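PDB 1IOO: ribonuclease S-F11, which cleaves RNA as a secreted T2-family ribonuclease of the style and is associated with gametophytic self-incompatibility in Nicotiana alata. Local coordinates for residues A[61-64]-A[65-69]; A[74-77]-A[78-82]; A[99-102]-A[103-107]; A[109-112]-A[113-116]. All blocks are in the same frame, centred on the assembly; numbering follows the deposited sequence.

Overall arrangement
The four contacts follow one another along the chain, each a local turn of helix or helix end in the helical part of the RNase T2 fold. Contact 1 closes helix 57-66 and contact 2 forms helix 74-80. Their centres are about 11 Å apart, and they touch through N61 with R78 and Q69 with G77. Contacts 3 and 4 are the start and the end of helix 101-113, with centres about 14 Å apart. This helix packs against contact 1 at both places: F105 meets L63 and W67, and L109 meets H66. Contacts 2 and 4 lie farthest apart, about 23 Å between centres. Contacts 1 and 3 border the active site, while contact 4 lies against the glycan attached at N28.

Contact 1 of 4, residues A[61-64]-A[65-69]; sequences NDLD and KHWMQ
L63 and W67 form the tight side of this helix end. Their side chains run side by side and point the same way, with L63 CD2 4.0 Å from W67 CE3. CG of W67 is anti to the backbone N (chi1 -160°), which sets the indole beside L63 CD2. W67 CB sits 3.3 Å from L63 O. The same carbonyl accepts the W67 backbone N at 2.7 Å. Both side chains are buried: F105 of helix 101-113 packs on them, and W84 meets the W67 ring edge-to-face. M68 is pressed close as well: its CB lies 3.1 Å from D64 O.

This is the C-terminal end of helix 57-66. H66 still makes a nearly straight backbone bond to D62 O, and W67 is the first residue to leave helical angles. The chain then runs into Q69, which by similarity belongs to the site for the RNA 3'-phosphate. Water 1 ties this exit to the helix. It donates to D64 OD2 at 2.8 Å and accepts from Q69 N and Q69 NE2. D64 OD2 also has a salt bridge to R23, and Q69 NE2 a hydrogen bond to G77 O.

The other side is looser. H66 ND1 gives D62 O only a weak bond, 3.1 Å long and bent to 130°. CD of the extended K65 chain lies over one face of the H66 imidazole, 3.8 Å above its plane and toward the rim. K65 is exposed, and its end leads away from the helix turn. D62 directs its carboxylate to a salt bridge with K58.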
# COMPACT_ATOMS: atom_id res chain seq x y z
N ASN A 61 -2.20 -2.54 18.22
CA ASN A 61 -1.90 -1.12 18.22
C ASN A 61 -1.04 -0.73 17.03
O ASN A 61 -1.22 0.34 16.44
CB ASN A 61 -1.18 -0.71 19.51
CG ASN A 61 -2.10 -0.73 20.72
OD1 ASN A 61 -3.27 -0.36 20.63
ND2 ASN A 61 -1.56 -1.15 21.86
N ASP A 62 -0.09 -1.59 16.69
CA ASP A 62 0.80 -1.32 15.56
C ASP A 62 0.02 -1.28 14.25
O ASP A 62 0.22 -0.39 13.43
CB ASP A 62 1.90 -2.38 15.45
CG ASP A 62 2.97 -2.24 16.53
OD1 ASP A 62 3.09 -1.15 17.13
OD2 ASP A 62 3.70 -3.22 16.77
N LEU A 63 -0.88 -2.24 14.07
CA LEU A 63 -1.66 -2.31 12.84
C LEU A 63 -2.67 -1.18 12.74
O LEU A 63 -2.88 -0.64 11.66
CB LEU A 63 -2.36 -3.66 12.72
CG LEU A 63 -1.41 -4.83 12.41
CD1 LEU A 63 -2.17 -6.14 12.54
CD2 LEU A 63 -0.84 -4.65 11.01
N ASP A 64 -3.29 -0.81 13.85
CA ASP A 64 -4.27 0.26 13.81
C ASP A 64 -3.64 1.56 13.34
O ASP A 64 -4.30 2.40 12.73
CB ASP A 64 -4.95 0.48 15.16
CG ASP A 64 -6.05 1.51 15.07
OD1 ASP A 64 -5.89 2.63 15.61
OD2 ASP A 64 -7.07 1.22 14.42
N LYS A 65 -2.35 1.74 13.64
CA LYS A 65 -1.66 2.94 13.23
C LYS A 65 -1.09 2.81 11.80
O LYS A 65 -1.43 3.60 10.93
CB LYS A 65 -0.50 3.26 14.19
CG LYS A 65 0.34 4.44 13.75
CD LYS A 65 1.53 4.68 14.68
CE LYS A 65 2.38 5.83 14.16
NZ LYS A 65 3.57 6.09 15.03
N HIS A 66 -0.28 1.78 11.57
CA HIS A 66 0.42 1.62 10.30
C HIS A 66 -0.46 1.06 9.19
O HIS A 66 -0.18 1.28 8.01
CB HIS A 66 1.66 0.77 10.50
CG HIS A 66 2.67 1.41 11.40
ND1 HIS A 66 2.92 0.97 12.68
CD2 HIS A 66 3.44 2.51 11.22
CE1 HIS A 66 3.80 1.77 13.25
NE2 HIS A 66 4.13 2.71 12.39
N TRP A 67 -1.47 0.29 9.56
CA TRP A 67 -2.41 -0.28 8.60
C TRP A 67 -3.83 0.13 8.97
O TRP A 67 -4.76 -0.67 8.97
CB TRP A 67 -2.30 -1.82 8.60
CG TRP A 67 -2.85 -2.51 7.37
CD1 TRP A 67 -3.94 -2.16 6.62
CD2 TRP A 67 -2.35 -3.72 6.78
NE1 TRP A 67 -4.16 -3.07 5.62
CE2 TRP A 67 -3.19 -4.05 5.69
CE3 TRP A 67 -1.27 -4.57 7.07
CZ2 TRP A 67 -2.99 -5.18 4.89
CZ3 TRP A 67 -1.07 -5.70 6.28
CH2 TRP A 67 -1.93 -5.99 5.21
N MET A 68 -3.98 1.41 9.29
CA MET A 68 -5.27 1.93 9.72
C MET A 68 -6.37 1.59 8.74
O MET A 68 -6.23 1.80 7.53
CB MET A 68 -5.19 3.44 9.91
CG MET A 68 -6.37 4.01 10.69
SD MET A 68 -6.24 5.78 11.00
CE MET A 68 -4.90 5.84 12.22
N GLN A 69 -7.45 1.02 9.25
CA GLN A 69 -8.61 0.69 8.44
C GLN A 69 -9.51 1.92 8.34
O GLN A 69 -10.45 2.09 9.11
CB GLN A 69 -9.33 -0.50 9.06
CG GLN A 69 -8.38 -1.69 9.27
CD GLN A 69 -8.99 -2.79 10.13
OE1 GLN A 69 -9.42 -3.82 9.62
NE2 GLN A 69 -9.02 -2.56 11.43
O HOH W 1 -8.09 0.16 12.03

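Contact 2 of 4, residues A[74-77]-A[78-82]; sequences QDYG and RTEQP
Q74 opens the helix turn by lying alongside R78, both side chains pointing the same way. Q74 CG is 3.8 Å from R78 CD, and the amide and guanidinium planes stand 73° apart. Water 2 joins the ends: it accepts from Q74 NE2 at 2.9 Å and, weakly, from R78 NH1. R78 NH1 also donates to N61 OD1 on helix 57-66.

D75 offers its carbonyl O to two donors of T79. One is the backbone N. The other is OG1 at 2.9 Å, which comes from above the carbonyl plane. OG1 of T79 is beside its own backbone N (chi1 -58°), which turns the hydroxyl back along the helix.

Y76 meets two residues with its ring. E80 CG makes a CH-pi contact over one face, 3.8 Å from the ring centroid. P82 CG comes instead to the ring edge, 3.7 Å from Y76 CE2. E80 N also bonds to Y76 O.

G77 O takes a weak bond from Q81 N and has Q81 CA 3.1 Å away. Helix 74-80 ends here, because Q81 leaves helical angles with a positive phi of 42°. Q81 NE2 reaches back to R78 O at 3.0 Å with a nearly straight bond. It also donates to F55 O, while Q81 OE1 bonds to Y52 OH. Q81 stands as well at the N-cap position of helix 82-92, with P82 as that helix's first residue: a tight helix-to-helix junction within the RNase T2 fold.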
# COMPACT_ATOMS: atom_id res chain seq x y z
N GLN A 74 -12.92 3.36 14.68
CA GLN A 74 -11.79 2.78 15.41
C GLN A 74 -12.20 1.55 16.23
O GLN A 74 -11.51 0.53 16.21
CB GLN A 74 -11.15 3.82 16.32
CG GLN A 74 -9.96 3.27 17.09
CD GLN A 74 -9.13 4.36 17.72
OE1 GLN A 74 -9.60 5.48 17.94
NE2 GLN A 74 -7.87 4.05 18.03
N ASP A 75 -13.31 1.64 16.96
CA ASP A 75 -13.74 0.51 17.79
C ASP A 75 -14.03 -0.73 16.95
O ASP A 75 -13.50 -1.81 17.23
CB ASP A 75 -14.97 0.89 18.63
CG ASP A 75 -15.38 -0.22 19.59
OD1 ASP A 75 -14.49 -0.92 20.11
OD2 ASP A 75 -16.59 -0.38 19.83
N TYR A 76 -14.84 -0.57 15.91
CA TYR A 76 -15.16 -1.70 15.04
C TYR A 76 -13.89 -2.24 14.37
O TYR A 76 -13.69 -3.45 14.26
CB TYR A 76 -16.17 -1.29 13.97
CG TYR A 76 -16.72 -2.48 13.21
CD1 TYR A 76 -17.75 -3.24 13.75
CD2 TYR A 76 -16.15 -2.88 12.00
CE1 TYR A 76 -18.22 -4.38 13.10
CE2 TYR A 76 -16.61 -4.03 11.34
CZ TYR A 76 -17.64 -4.77 11.91
OH TYR A 76 -18.08 -5.91 11.28
N GLY A 77 -13.04 -1.32 13.91
CA GLY A 77 -11.81 -1.73 13.27
C GLY A 77 -10.93 -2.58 14.18
O GLY A 77 -10.42 -3.62 13.76
N ARG A 78 -10.76 -2.14 15.42
CA ARG A 78 -9.90 -2.83 16.38
C ARG A 78 -10.50 -4.15 16.85
O ARG A 78 -9.78 -5.11 17.13
CB ARG A 78 -9.64 -1.95 17.60
CG ARG A 78 -8.73 -0.76 17.34
CD ARG A 78 -8.60 0.08 18.61
NE ARG A 78 -8.00 -0.68 19.69
CZ ARG A 78 -6.69 -0.80 19.88
NH1 ARG A 78 -5.84 -0.20 19.06
NH2 ARG A 78 -6.23 -1.55 20.88
N THR A 79 -11.83 -4.20 16.92
CA THR A 79 -12.53 -5.38 17.42
C THR A 79 -12.77 -6.43 16.33
O THR A 79 -12.40 -7.59 16.50
CB THR A 79 -13.89 -4.99 18.03
OG1 THR A 79 -13.69 -4.06 19.10
CG2 THR A 79 -14.59 -6.23 18.59
N GLU A 80 -13.38 -6.02 15.22
CA GLU A 80 -13.74 -6.98 14.18
C GLU A 80 -12.70 -7.07 13.06
O GLU A 80 -12.75 -7.98 12.24
CB GLU A 80 -15.13 -6.65 13.62
CG GLU A 80 -16.21 -6.58 14.70
CD GLU A 80 -16.18 -7.77 15.66
OE1 GLU A 80 -15.98 -8.91 15.20
OE2 GLU A 80 -16.36 -7.55 16.87
N GLN A 81 -11.78 -6.10 13.01
CA GLN A 81 -10.67 -6.13 12.04
C GLN A 81 -11.12 -6.59 10.64
O GLN A 81 -10.50 -7.46 10.02
CB GLN A 81 -9.60 -7.07 12.62
CG GLN A 81 -9.21 -6.65 14.04
CD GLN A 81 -8.28 -7.59 14.78
OE1 GLN A 81 -7.61 -8.43 14.18
NE2 GLN A 81 -8.23 -7.44 16.10
N PRO A 82 -12.15 -5.94 10.08
CA PRO A 82 -12.67 -6.30 8.76
C PRO A 82 -11.71 -6.22 7.59
O PRO A 82 -11.68 -7.12 6.74
CB PRO A 82 -13.87 -5.37 8.61
CG PRO A 82 -13.44 -4.15 9.35
CD PRO A 82 -12.79 -4.71 10.59
O HOH W 2 -5.65 2.26 18.25

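Contact 3 of 4, residues A[99-102]-A[103-107]; sequences YNQN and TYFGL
N100 and T103 exchange hydrogen bonds in both directions across the start of the helix. T103 N donates to N100 OD1, and N100 N donates to T103 OG1, each at 2.8 Å. Both bonds are close to straight. N100 CG and T103 OG1 each sit between their own backbone N and carbonyl carbon (chi1 55° and 58°), which folds the two polar ends back onto the backbone. The two side chains cross at about a right angle.

This is a capping box, with N100 as the N-cap of helix 101-113. It satisfies two backbone N-H groups: T103 N in the first turn and N100 N on the N-cap residue itself. Y104 N then makes a helical bond to N100 O.

Y99 lies just outside the cap and folds its ring onto the first turns. L107 CD2 approaches the phenol end obliquely, 3.5 Å from Y99 CE2, and T103 OG1 lies near the ring plane at an edge. Y99 OH bonds to P172 O, and both Y99 and L107 touch L5 of strand 4-10. With Y99 cut back to alanine, L107 CD2 would probably lose the phenol ring it packs against, and P172 O its hydroxyl partner.

On another side, Q101 CG lies 4.0 Å from F105 CD1, while Q101 O meets the F105 ring at its edge, in plane. F105 also takes Y104 CD1 over one face, 3.6 Å above its plane. The Y104 ring packs near H91, the proton acceptor of the active site, and its OH bonds to L34 O.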
# COMPACT_ATOMS: atom_id res chain seq x y z
N TYR A 99 5.05 -17.65 4.99
CA TYR A 99 4.52 -16.83 6.06
C TYR A 99 3.26 -17.40 6.70
O TYR A 99 2.51 -18.15 6.08
CB TYR A 99 4.15 -15.43 5.54
CG TYR A 99 5.25 -14.75 4.77
CD1 TYR A 99 5.33 -14.87 3.39
CD2 TYR A 99 6.26 -14.07 5.44
CE1 TYR A 99 6.39 -14.33 2.69
CE2 TYR A 99 7.32 -13.54 4.75
CZ TYR A 99 7.39 -13.67 3.38
OH TYR A 99 8.48 -13.17 2.71
N ASN A 100 3.07 -17.05 7.96
CA ASN A 100 1.84 -17.35 8.67
C ASN A 100 1.13 -16.03 8.92
O ASN A 100 1.63 -14.98 8.51
CB ASN A 100 2.10 -18.12 9.97
CG ASN A 100 3.07 -17.41 10.90
OD1 ASN A 100 2.90 -16.24 11.21
ND2 ASN A 100 4.09 -18.13 11.35
N GLN A 101 -0.03 -16.04 9.57
CA GLN A 101 -0.74 -14.79 9.77
C GLN A 101 0.14 -13.75 10.47
O GLN A 101 0.21 -12.60 10.05
CB GLN A 101 -2.02 -14.98 10.57
CG GLN A 101 -2.84 -13.70 10.63
CD GLN A 101 -4.05 -13.83 11.52
OE1 GLN A 101 -4.69 -14.88 11.57
NE2 GLN A 101 -4.38 -12.75 12.23
N ASN A 102 0.82 -14.18 11.52
CA ASN A 102 1.66 -13.28 12.31
C ASN A 102 2.85 -12.73 11.51
O ASN A 102 3.14 -11.54 11.58
CB ASN A 102 2.16 -13.98 13.57
CG ASN A 102 1.06 -14.17 14.60
OD1 ASN A 102 1.24 -14.88 15.59
ND2 ASN A 102 -0.07 -13.50 14.39
N THR A 103 3.54 -13.59 10.76
CA THR A 103 4.71 -13.12 10.02
C THR A 103 4.32 -12.37 8.75
O THR A 103 5.09 -11.56 8.25
CB THR A 103 5.68 -14.26 9.72
OG1 THR A 103 5.02 -15.28 8.97
CG2 THR A 103 6.19 -14.86 11.02
N TYR A 104 3.12 -12.63 8.24
CA TYR A 104 2.64 -11.89 7.08
C TYR A 104 2.38 -10.43 7.46
O TYR A 104 2.87 -9.51 6.81
CB TYR A 104 1.36 -12.53 6.53
CG TYR A 104 0.64 -11.70 5.49
CD1 TYR A 104 -0.49 -10.97 5.82
CD2 TYR A 104 1.09 -11.66 4.17
CE1 TYR A 104 -1.18 -10.22 4.87
CE2 TYR A 104 0.41 -10.90 3.20
CZ TYR A 104 -0.73 -10.19 3.56
OH TYR A 104 -1.42 -9.44 2.63
N PHE A 105 1.63 -10.23 8.53
CA PHE A 105 1.38 -8.87 8.99
C PHE A 105 2.66 -8.24 9.54
O PHE A 105 2.89 -7.05 9.37
CB PHE A 105 0.25 -8.83 10.02
CG PHE A 105 -1.12 -8.92 9.40
CD1 PHE A 105 -1.72 -10.16 9.18
CD2 PHE A 105 -1.77 -7.77 8.97
CE1 PHE A 105 -2.95 -10.25 8.54
CE2 PHE A 105 -3.00 -7.85 8.33
CZ PHE A 105 -3.60 -9.09 8.11
N GLY A 106 3.49 -9.05 10.18
CA GLY A 106 4.75 -8.54 10.72
C GLY A 106 5.64 -8.06 9.59
O GLY A 106 6.33 -7.04 9.72
N LEU A 107 5.63 -8.79 8.48
CA LEU A 107 6.43 -8.40 7.31
C LEU A 107 5.93 -7.08 6.74
O LEU A 107 6.72 -6.20 6.42
CB LEU A 107 6.37 -9.47 6.22
CG LEU A 107 7.11 -9.10 4.93
CD1 LEU A 107 8.58 -8.86 5.23
CD2 LEU A 107 6.96 -10.20 3.89

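Contact 4 of 4, residues A[109-112]-A[113-116]; sequences LRLK and DKFD. With NAG (2-acetamido-2-deoxy-beta-D-glucopyranose), chain C; MAN (alpha-D-mannopyranose), chain B; NAG (2-acetamido-2-deoxy-beta-D-glucopyranose), chain D.
The backbone bonds between L109-K112 and D113-F115 change character along the turn. D113 N makes a regular helical bond to L109 O. K114 N bonds to L111 O at 3.1 Å, from well above the carbonyl plane, and only weakly to R110 O. F115 N reaches K112 O, also from above its plane. The bonds thus shift from i-4 to i-3 as helix 101-113 runs out. D116 then caps the next helix, 117-123, through OD1 to R119 N.

Apolar contacts hold the inner side. L111 and K114 lie side by side, with L111 CD2 3.9 Å from K114 CD. F170 of strand 162-170 packs on L111, K114 and F115.

The F115 ring also comes close to a carbonyl, obliquely, with CD1 3.1 Å from L111 O.

One water bridges two cationic ends. Water 3 accepts from R110 NH1 at 3.0 Å, in the guanidinium plane, and weakly from K114 NZ.

Sugar contacts take the outer side, where the glycan attached at N28 lies along the chain. D113 O accepts from N2 of NAG (chain C) at 3.0 Å and from O3 of the mannose. D113 OD2 accepts from mannose O4 at 2.7 Å. K112 bends at chi2 (-99°), and NZ is modelled 2.9 Å from O6 of NAG (chain D), though its exact place is less sure. With a leucine in place of K112, this O6 would probably lose its amine neighbour, and with it whatever bond the uncertain NZ makes.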
# COMPACT_ATOMS: atom_id res chain seq x y z
N LEU A 109 4.49 -4.68 8.26
CA LEU A 109 4.93 -3.61 9.15
C LEU A 109 6.42 -3.32 8.96
O LEU A 109 6.83 -2.16 8.94
CB LEU A 109 4.64 -3.99 10.61
CG LEU A 109 3.16 -3.99 11.00
CD1 LEU A 109 2.97 -4.58 12.39
CD2 LEU A 109 2.63 -2.57 10.96
N ARG A 110 7.21 -4.38 8.82
CA ARG A 110 8.65 -4.23 8.63
C ARG A 110 8.96 -3.48 7.33
O ARG A 110 9.78 -2.57 7.31
CB ARG A 110 9.33 -5.60 8.60
CG ARG A 110 10.85 -5.55 8.42
CD ARG A 110 11.47 -6.94 8.56
NE ARG A 110 11.40 -7.73 7.33
CZ ARG A 110 12.14 -7.49 6.25
NH1 ARG A 110 13.02 -6.49 6.24
NH2 ARG A 110 12.03 -8.27 5.18
N LEU A 111 8.30 -3.88 6.25
CA LEU A 111 8.53 -3.25 4.96
C LEU A 111 8.09 -1.79 4.97
O LEU A 111 8.76 -0.93 4.39
CB LEU A 111 7.81 -4.01 3.85
CG LEU A 111 8.31 -5.45 3.67
CD1 LEU A 111 7.59 -6.11 2.51
CD2 LEU A 111 9.81 -5.45 3.41
N LYS A 112 6.98 -1.51 5.64
CA LYS A 112 6.48 -0.14 5.74
C LYS A 112 7.49 0.74 6.49
O LYS A 112 7.76 1.88 6.10
CB LYS A 112 5.13 -0.15 6.48
CG LYS A 112 4.34 1.15 6.43
CD LYS A 112 4.51 1.98 7.69
CE LYS A 112 3.40 3.02 7.79
NZ LYS A 112 3.60 3.97 8.92
N ASP A 113 8.06 0.18 7.55
CA ASP A 113 9.03 0.89 8.38
C ASP A 113 10.32 1.19 7.63
O ASP A 113 11.10 2.05 8.04
CB ASP A 113 9.33 0.05 9.62
CG ASP A 113 10.12 0.81 10.65
OD1 ASP A 113 9.64 1.87 11.10
OD2 ASP A 113 11.23 0.36 11.01
N LYS A 114 10.54 0.49 6.53
CA LYS A 114 11.74 0.70 5.72
C LYS A 114 11.68 2.01 4.96
O LYS A 114 12.71 2.51 4.49
CB LYS A 114 11.91 -0.43 4.70
CG LYS A 114 12.57 -1.69 5.21
CD LYS A 114 12.59 -2.77 4.12
CE LYS A 114 13.25 -2.29 2.83
NZ LYS A 114 14.71 -2.01 2.98
N PHE A 115 10.49 2.58 4.83
CA PHE A 115 10.35 3.78 4.04
C PHE A 115 9.71 4.94 4.77
O PHE A 115 8.98 4.79 5.75
CB PHE A 115 9.49 3.52 2.79
CG PHE A 115 9.94 2.35 1.97
CD1 PHE A 115 9.30 1.12 2.07
CD2 PHE A 115 11.03 2.47 1.12
CE1 PHE A 115 9.74 0.01 1.33
CE2 PHE A 115 11.48 1.38 0.37
CZ PHE A 115 10.84 0.15 0.48
N ASP A 116 10.05 6.12 4.27
CA ASP A 116 9.46 7.37 4.65
C ASP A 116 9.28 8.16 3.38
O ASP A 116 10.01 9.10 3.09
CB ASP A 116 10.33 8.16 5.64
CG ASP A 116 9.61 9.37 6.21
OD1 ASP A 116 8.55 9.76 5.66
OD2 ASP A 116 10.10 9.95 7.21
C1 NAG C . 9.67 5.63 10.59
C2 NAG C . 11.17 5.37 10.51
C3 NAG C . 11.60 4.40 11.62
C4 NAG C . 11.11 4.89 13.00
C5 NAG C . 9.61 5.18 12.94
C6 NAG C . 9.07 5.78 14.23
C7 NAG C . 12.22 5.56 8.36
C8 NAG C . 12.43 4.99 6.96
N2 NAG C . 11.51 4.83 9.21
O3 NAG C . 13.02 4.30 11.62
O4 NAG C . 11.35 3.88 14.01
O5 NAG C . 9.33 6.13 11.89
O6 NAG C . 9.65 7.06 14.48
O7 NAG C . 12.69 6.66 8.64
C1 MAN B . 16.09 1.80 11.21
C2 MAN B . 15.71 2.32 9.82
C3 MAN B . 14.36 1.74 9.40
C4 MAN B . 14.38 0.21 9.47
C5 MAN B . 14.79 -0.22 10.88
C6 MAN B . 14.94 -1.73 11.01
O2 MAN B . 16.71 1.94 8.88
O3 MAN B . 14.04 2.16 8.08
O4 MAN B . 13.10 -0.30 9.16
O5 MAN B . 16.07 0.37 11.23
O6 MAN B . 16.21 -2.17 10.56
C1 NAG D . 5.75 8.38 8.35
C2 NAG D . 6.46 9.00 9.57
C3 NAG D . 7.92 8.55 9.63
C4 NAG D . 7.97 7.03 9.62
C5 NAG D . 7.28 6.52 8.36
C6 NAG D . 7.27 5.00 8.29
C7 NAG D . 6.28 11.16 10.63
C8 NAG D . 6.57 12.65 10.52
N2 NAG D . 6.39 10.44 9.51
O3 NAG D . 8.52 9.05 10.82
O4 NAG D . 9.34 6.59 9.65
O5 NAG D . 5.90 6.95 8.35
O6 NAG D . 6.46 4.45 9.32
O7 NAG D . 5.97 10.66 11.71
O HOH W 3 14.74 -4.91 4.35